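Local coordinates for protein tyrosinase (Burkholderia thailandensis, PDB 5ZRD) that hydroxylates monophenols to catechols, and probably oxidises these further to quinones, at a two-copper centre, producing catechols efficiently at acidic pH, at residues V418-S423 with L490-A495; K502-E506 with P530-V534. All coordinates share one frame; numbering follows the deposited sequence.

Contact 1 of 2, residues V418-S423 with L490-A495; sequences VPSGNS and LSAMPA
N422 lays its carboxamide across the turn formed by L490-M493, with N422 CB only 3.3 Å from the carbonyl oxygen M493 O. The amide nitrogen ND2 carries the polar contact, N422 ND2 donating to S491 O at 2.9 Å. The N-H...O angle of 153° shows a moderate bend at the donor, and ND2 is also tilted from the plane of the S491 carbonyl. OD1 lies beside P494, nearest its CA and N.

The backbones meet at N422 and P494, whose CA atoms are 4.0 Å apart in a single bridge. Two bonds flank it: A495 N gives to G421 O at 2.8 Å, and S423 N gives to M493 O at 2.6 Å, nearly straight onto the carbonyl (C=O...N 173°). Neither bond needs an N-H from P494, which suits a proline. A further CA-H...O contact joins S491 CA to S423 O at 3.3 Å.

S423 CB rests 3.5 Å from L490 O. With OG anti to the backbone N (chi1 -175°), the S423 hydroxyl points to a water, 2.7 Å from OG, that donates to A495 O; the same OG is also hydrogen-bonded to K425 N.

Each segment is itself folded back: P419-N422 makes a type II turn, with G421 at the third position where its positive phi is at home, and L490-M493 makes a type I turn. The arrangement is two loops, each with a beta turn, joined by a single isolated beta bridge between N422, the last residue of one turn, and P494, just after the other, next to strands 426-430 and 485-489 of an antiparallel sheet.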
# COMPACT_ATOMS: atom_id res chain seq x y z
N VAL A 418 7.86 51.54 -16.31
CA VAL A 418 8.82 51.92 -15.29
C VAL A 418 8.98 53.45 -15.34
O VAL A 418 9.43 53.99 -16.34
CB VAL A 418 10.16 51.21 -15.52
CG1 VAL A 418 11.21 51.61 -14.47
CG2 VAL A 418 9.96 49.69 -15.57
N PRO A 419 8.61 54.15 -14.26
CA PRO A 419 8.93 55.58 -14.21
C PRO A 419 10.43 55.79 -14.48
O PRO A 419 11.23 55.00 -13.97
CB PRO A 419 8.61 56.05 -12.78
CG PRO A 419 7.73 54.95 -12.21
CD PRO A 419 8.12 53.69 -12.96
N SER A 420 10.79 56.83 -15.26
CA SER A 420 12.20 57.15 -15.60
C SER A 420 13.02 57.37 -14.31
O SER A 420 12.62 58.11 -13.43
CB SER A 420 12.26 58.38 -16.46
OG SER A 420 11.90 59.50 -15.67
N GLY A 421 14.19 56.72 -14.25
CA GLY A 421 15.08 56.75 -13.09
C GLY A 421 14.73 55.71 -12.04
O GLY A 421 15.48 55.53 -11.09
N ASN A 422 13.60 55.03 -12.18
CA ASN A 422 13.24 53.95 -11.27
C ASN A 422 13.83 52.63 -11.81
O ASN A 422 14.23 52.57 -12.97
CB ASN A 422 11.73 53.93 -11.04
CG ASN A 422 11.28 54.84 -9.92
OD1 ASN A 422 11.95 55.80 -9.56
ND2 ASN A 422 10.14 54.51 -9.34
N SER A 423 13.97 51.59 -11.00
CA SER A 423 14.73 50.36 -11.45
C SER A 423 13.94 49.57 -12.50
O SER A 423 12.73 49.36 -12.34
CB SER A 423 15.06 49.47 -10.29
OG SER A 423 15.88 48.38 -10.72
N LEU A 490 11.06 45.77 -9.29
CA LEU A 490 11.71 46.78 -8.41
C LEU A 490 11.42 48.20 -8.94
O LEU A 490 12.06 49.16 -8.52
CB LEU A 490 13.21 46.49 -8.36
CG LEU A 490 13.60 45.24 -7.56
CD1 LEU A 490 14.95 44.70 -7.99
CD2 LEU A 490 13.60 45.53 -6.07
N SER A 491 10.38 48.35 -9.77
CA SER A 491 10.03 49.61 -10.42
C SER A 491 9.47 50.63 -9.41
O SER A 491 9.27 51.76 -9.80
CB SER A 491 9.04 49.38 -11.52
OG SER A 491 7.92 48.68 -11.01
N ALA A 492 9.11 50.24 -8.19
CA ALA A 492 8.72 51.23 -7.22
C ALA A 492 9.96 52.01 -6.76
O ALA A 492 9.80 53.04 -6.18
CB ALA A 492 8.00 50.62 -6.02
N MET A 493 11.18 51.54 -7.04
CA MET A 493 12.31 52.21 -6.41
C MET A 493 13.26 52.87 -7.42
O MET A 493 13.38 52.48 -8.58
CB MET A 493 13.09 51.34 -5.41
CG MET A 493 13.45 49.94 -5.80
SD MET A 493 13.79 48.89 -4.32
CE MET A 493 15.01 49.85 -3.41
N PRO A 494 13.90 53.96 -6.95
CA PRO A 494 14.97 54.62 -7.70
C PRO A 494 16.07 53.61 -8.02
O PRO A 494 16.42 52.78 -7.19
CB PRO A 494 15.47 55.71 -6.74
CG PRO A 494 14.28 56.00 -5.87
CD PRO A 494 13.71 54.62 -5.64
N ALA A 495 16.57 53.66 -9.25
CA ALA A 495 17.44 52.61 -9.75
C ALA A 495 18.69 52.49 -8.86
O ALA A 495 19.15 51.38 -8.58
CB ALA A 495 17.81 52.90 -11.17
O HOH W 1 18.44 49.23 -10.35
O HOH W 2 11.49 46.84 -12.51

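Contact 2 of 2, residues K502-E506 with P530-V534; sequences KFRVE and PKFEV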
# COMPACT_ATOMS: atom_id res chain seq x y z
N LYS A 502 17.32 46.49 1.78
CA LYS A 502 17.13 45.28 2.58
C LYS A 502 15.72 44.78 2.28
O LYS A 502 14.75 45.53 2.41
CB LYS A 502 17.38 45.55 4.07
CG LYS A 502 18.83 45.87 4.43
CD LYS A 502 18.99 47.02 5.44
CE LYS A 502 18.91 48.42 4.82
NZ LYS A 502 17.87 49.26 5.47
N PHE A 503 15.65 43.57 1.75
CA PHE A 503 14.40 43.01 1.27
C PHE A 503 13.78 42.14 2.36
O PHE A 503 14.47 41.50 3.12
CB PHE A 503 14.61 42.20 -0.02
CG PHE A 503 15.18 42.99 -1.16
CD1 PHE A 503 14.42 43.96 -1.78
CD2 PHE A 503 16.47 42.74 -1.61
CE1 PHE A 503 14.94 44.68 -2.83
CE2 PHE A 503 17.00 43.47 -2.66
CZ PHE A 503 16.23 44.44 -3.27
N ARG A 504 12.45 42.08 2.35
CA ARG A 504 11.73 41.11 3.17
C ARG A 504 10.43 40.72 2.45
O ARG A 504 9.92 41.46 1.62
CB ARG A 504 11.45 41.72 4.55
CG ARG A 504 10.45 42.86 4.49
CD ARG A 504 10.37 43.66 5.78
NE ARG A 504 9.12 43.37 6.44
CZ ARG A 504 8.02 44.09 6.29
NH1 ARG A 504 6.86 43.60 6.71
NH2 ARG A 504 8.08 45.28 5.72
N VAL A 505 9.88 39.57 2.82
CA VAL A 505 8.56 39.17 2.36
C VAL A 505 7.68 38.98 3.59
O VAL A 505 8.08 38.36 4.52
CB VAL A 505 8.60 37.87 1.53
CG1 VAL A 505 9.34 38.05 0.23
CG2 VAL A 505 9.19 36.72 2.32
N GLU A 506 6.47 39.50 3.55
CA GLU A 506 5.42 39.27 4.53
C GLU A 506 4.54 38.15 3.95
O GLU A 506 4.02 38.28 2.83
CB GLU A 506 4.64 40.58 4.73
CG GLU A 506 3.33 40.47 5.50
CD GLU A 506 2.36 41.65 5.38
OE1 GLU A 506 2.62 42.57 4.55
OE2 GLU A 506 1.32 41.65 6.11
N PRO A 530 14.27 33.70 3.50
CA PRO A 530 14.23 33.66 2.04
C PRO A 530 15.57 34.16 1.48
O PRO A 530 16.25 34.96 2.11
CB PRO A 530 13.08 34.59 1.63
CG PRO A 530 12.33 34.84 2.92
CD PRO A 530 13.43 34.80 3.97
N LYS A 531 15.94 33.64 0.32
CA LYS A 531 17.03 34.20 -0.46
C LYS A 531 16.43 35.23 -1.41
O LYS A 531 15.36 35.04 -1.98
CB LYS A 531 17.76 33.13 -1.28
CG LYS A 531 18.55 32.11 -0.46
CD LYS A 531 17.71 30.98 0.15
CE LYS A 531 18.54 29.92 0.86
NZ LYS A 531 19.40 30.52 1.91
N PHE A 532 17.17 36.29 -1.62
CA PHE A 532 16.80 37.34 -2.52
C PHE A 532 17.88 37.52 -3.58
O PHE A 532 19.04 37.60 -3.25
CB PHE A 532 16.67 38.64 -1.75
CG PHE A 532 15.63 38.59 -0.67
CD1 PHE A 532 14.29 38.78 -0.98
CD2 PHE A 532 15.98 38.30 0.64
CE1 PHE A 532 13.32 38.74 0.02
CE2 PHE A 532 15.01 38.25 1.64
CZ PHE A 532 13.68 38.48 1.33
N GLU A 533 17.48 37.68 -4.83
CA GLU A 533 18.42 37.84 -5.92
C GLU A 533 17.86 38.91 -6.86
O GLU A 533 16.65 39.02 -7.04
CB GLU A 533 18.64 36.44 -6.50
CG GLU A 533 19.05 36.35 -7.95
CD GLU A 533 19.12 34.89 -8.40
OE1 GLU A 533 19.49 34.64 -9.58
OE2 GLU A 533 18.80 34.00 -7.55
N VAL A 534 18.75 39.70 -7.43
CA VAL A 534 18.41 40.84 -8.24
C VAL A 534 19.01 40.61 -9.61
O VAL A 534 20.20 40.34 -9.70
CB VAL A 534 18.96 42.13 -7.61
CG1 VAL A 534 18.75 43.35 -8.49
CG2 VAL A 534 18.37 42.33 -6.23
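The F532 ring receives the CB of F503 over one face: that carbon stands 3.7 Å from the ring centroid, a CH-pi contact displaced toward the rim. At the ring's edge, near its plane, lies V505 CG1, 4.0 Å from F532 CE1. R504 CA approaches obliquely, 3.8 Å from F532 CZ, so the outer end of the ring rests against the backbone of the opposing strand. The F503 ring is met obliquely by V534 CG2, 4.0 Å from F503 CE2, and by F532 CB.

The two rings meet obliquely, centroids 5.9 Å apart and planes inclined by 35°. The two side chains run past one another in opposite directions. What F532 covers is the root of F503, while the F503 ring goes on toward V534 and crosses that side chain at about a right angle.

V505 divides its methyls between two neighbours. With CG1 anti to the carbonyl carbon (chi1 -66°), that branch faces F532, and V505 CG2 reaches toward P530, meeting P530 CG at 3.7 Å. The side chains meet through apolar contacts, while the outer end of the F532 ring also lies against the backbone carbonyl oxygen F503 O, 3.6 Å from F532 CZ.

The geometry is consistent with face-to-face packing of two sheets rather than with paired strands: the short axes come no nearer than 8.3 Å and run at 125° to each other. Strand 502-509 hydrogen-bonds to strand 441-450 in a mixed sheet, with R504 turned the other way to form a salt bridge with E458. Strand 531-534 borders the antiparallel sheet through strand 426-430, whose L427 and V429 join the apolar layer beside F503, V505 and P530.

Contacts 1 and 2 lie on the same side of the chain's centre, away from the copper site, with centres about 17 Å apart. Contact 1 is partly buried and joins two loops; contact 2 is a surface contact between strands of different sheets. Their chemistry follows: the loops exchange backbone and amide hydrogen bonds, whereas the strands, whose backbone bonds go to their own sheets, meet through apolar side chains. L490 connects the two, L490 CD2 lying 3.6 Å from F503 CE1 and L490 CD1 4.1 Å from V534 CG1. Strand 426-430, which follows the loop of contact 1, also pairs with strand 531-534 of contact 2.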